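PDB 7CPO: MHC class I antigen from Anolis carolinensis, which probably presents peptide antigens at the cell surface to cytotoxic T cells, as other MHC class I heavy chains do. Local coordinates for residues V249-P253 / K254-R258. Sequence-based numbering, arbitrary orientation.
Sequences VKVDP and KERER
Asp-252 OD2 is approached by two oxygens. It is hydrogen-bonded to the hydroxyl of Tyr-259, and it lies 2.8 Å from Glu-255 OE2. The second is a close approach of two acceptors of like charge, not a hydrogen bond. Glu-255 OE2 lies against the flank of the aspartate, also 3.1 Å from Asp-252 CB. The aspartate gets there because CG stands beside its own backbone N, anti to the carbonyl carbon (chi1 -36°). Glu-255 runs extended beyond CG, and its carboxylate comes across the aspartate at an angle, the two carboxylate planes turned 66° apart. Two acidic groups this close would be expected to raise the proton affinity of at least one of them.

The other oxygen, Glu-255 OE1, receives Arg-258 NH1 in a salt bridge of 2.9 Å. The nitrogen comes from above the carboxylate plane, 56° out of it. This charge probably offsets part of the acidic pair, although Asp-252 OD2 stays 5.7 Å from Arg-258 NH1. Arg-258 NH2 has a second acidic partner, Asp-222. The backbone also ties the two residues, through Arg-258 N to Glu-255 O at 3.2 Å.

Residues Asp-252 to Glu-255 form a type II beta turn. Pro-253 and Lys-254 take its central positions, and Lys-254 has a positive phi, as the third residue of such a turn requires. Beneath the turn, Val-251 CG2 comes only within 4.5 Å of Arg-256 CG, a loose contact, and the Arg-256 guanidinium goes on to Glu-201. The 3-10 segment 256-258 then leads into strand 259-264, which carries Cys-261 of the disulfide to Cys-205. The arrangement is the loop between strands E and F of an immunoglobulin C1-set domain, where the chain passes from one sheet of the sandwich to the other.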
loop_
_atom_site.group_PDB
_atom_site.type_symbol
_atom_site.label_atom_id
_atom_site.label_comp_id
_atom_site.label_asym_id
_atom_site.label_seq_id
_atom_site.Cartn_x
_atom_site.Cartn_y
_atom_site.Cartn_z
ATOM N N VAL A 249 1.467 6.074 25.390
ATOM C CA VAL A 249 1.151 7.211 26.248
ATOM C C VAL A 249 2.219 7.289 27.334
ATOM O O VAL A 249 2.719 6.265 27.809
ATOM C CB VAL A 249 -0.274 7.096 26.838
ATOM C CG1 VAL A 249 -0.431 5.799 27.625
ATOM C CG2 VAL A 249 -0.608 8.316 27.702
ATOM N N LYS A 250 2.612 8.505 27.693
ATOM C CA LYS A 250 3.510 8.696 28.820
ATOM C C LYS A 250 2.657 8.894 30.066
ATOM O O LYS A 250 1.838 9.822 30.125
ATOM C CB LYS A 250 4.467 9.870 28.611
ATOM C CG LYS A 250 5.616 9.813 29.628
ATOM C CD LYS A 250 6.670 10.906 29.477
ATOM C CE LYS A 250 7.925 10.360 28.757
ATOM N NZ LYS A 250 8.656 9.295 29.534
ATOM N N VAL A 251 2.808 7.996 31.035
ATOM C CA VAL A 251 1.992 8.026 32.235
ATOM C C VAL A 251 2.889 8.245 33.432
ATOM O O VAL A 251 4.115 8.141 33.370
ATOM C CB VAL A 251 1.149 6.757 32.438
ATOM C CG1 VAL A 251 0.355 6.440 31.183
ATOM C CG2 VAL A 251 2.040 5.599 32.873
ATOM N N ASP A 252 2.255 8.454 34.506
ATOM C CA ASP A 252 2.730 9.195 35.639
ATOM C C ASP A 252 3.263 8.255 36.707
ATOM O O ASP A 252 3.020 7.039 36.664
ATOM C CB ASP A 252 1.565 10.047 36.161
ATOM C CG ASP A 252 0.677 10.567 35.014
ATOM O OD1 ASP A 252 1.097 11.500 34.276
ATOM O OD2 ASP A 252 -0.426 10.004 34.821
ATOM N N PRO A 253 4.032 8.780 37.664
ATOM C CA PRO A 253 4.386 7.956 38.817
ATOM C C PRO A 253 3.108 7.601 39.553
ATOM O O PRO A 253 2.207 8.433 39.691
ATOM C CB PRO A 253 5.303 8.862 39.655
ATOM C CG PRO A 253 5.457 10.143 38.896
ATOM C CD PRO A 253 4.350 10.201 37.903
ATOM N N LYS A 254 3.006 6.343 39.975
ATOM C CA LYS A 254 1.964 5.874 40.874
ATOM C C LYS A 254 0.591 5.861 40.226
ATOM O O LYS A 254 -0.393 5.623 40.923
ATOM C CB LYS A 254 1.864 6.736 42.145
ATOM C CG LYS A 254 3.178 7.008 42.891
ATOM C CD LYS A 254 3.434 6.005 43.987
ATOM C CE LYS A 254 3.009 6.603 45.314
ATOM N NZ LYS A 254 2.431 5.561 46.195
ATOM N N GLU A 255 0.475 6.131 38.927
ATOM C CA GLU A 255 -0.839 6.370 38.344
ATOM C C GLU A 255 -1.188 5.385 37.241
ATOM O O GLU A 255 -2.162 5.604 36.521
ATOM C CB GLU A 255 -0.942 7.795 37.810
ATOM C CG GLU A 255 -2.187 8.495 38.287
ATOM C CD GLU A 255 -2.121 9.996 38.112
ATOM O OE1 GLU A 255 -3.074 10.680 38.541
ATOM O OE2 GLU A 255 -1.127 10.488 37.538
ATOM N N ARG A 256 -0.440 4.286 37.136
ATOM C CA ARG A 256 -0.556 3.375 36.000
ATOM C C ARG A 256 -1.986 2.912 35.757
ATOM O O ARG A 256 -2.437 2.854 34.606
ATOM C CB ARG A 256 0.352 2.164 36.223
ATOM C CG ARG A 256 1.117 1.790 34.992
ATOM C CD ARG A 256 2.003 0.621 35.239
ATOM N NE ARG A 256 3.246 1.018 35.880
ATOM C CZ ARG A 256 3.462 0.941 37.188
ATOM N NH1 ARG A 256 2.503 0.498 38.004
ATOM N NH2 ARG A 256 4.638 1.313 37.675
ATOM N N GLU A 257 -2.717 2.587 36.829
ATOM C CA GLU A 257 -4.012 1.909 36.758
ATOM C C GLU A 257 -5.124 2.768 36.166
ATOM O O GLU A 257 -6.240 2.267 35.983
ATOM C CB GLU A 257 -4.442 1.443 38.157
ATOM C CG GLU A 257 -4.902 2.583 39.092
ATOM C CD GLU A 257 -3.750 3.455 39.612
ATOM O OE1 GLU A 257 -2.564 3.143 39.338
ATOM O OE2 GLU A 257 -4.035 4.461 40.298
ATOM N N ARG A 258 -4.876 4.044 35.903
ATOM C CA ARG A 258 -5.890 4.872 35.271
ATOM C C ARG A 258 -5.943 4.682 33.756
ATOM O O ARG A 258 -6.922 5.104 33.130
ATOM C CB ARG A 258 -5.636 6.347 35.608
ATOM C CG ARG A 258 -5.728 6.708 37.097
ATOM C CD ARG A 258 -5.509 8.206 37.325
ATOM N NE ARG A 258 -6.682 9.031 37.038
ATOM C CZ ARG A 258 -6.660 10.363 36.936
ATOM N NH1 ARG A 258 -5.521 11.028 37.079
ATOM N NH2 ARG A 258 -7.780 11.029 36.683
#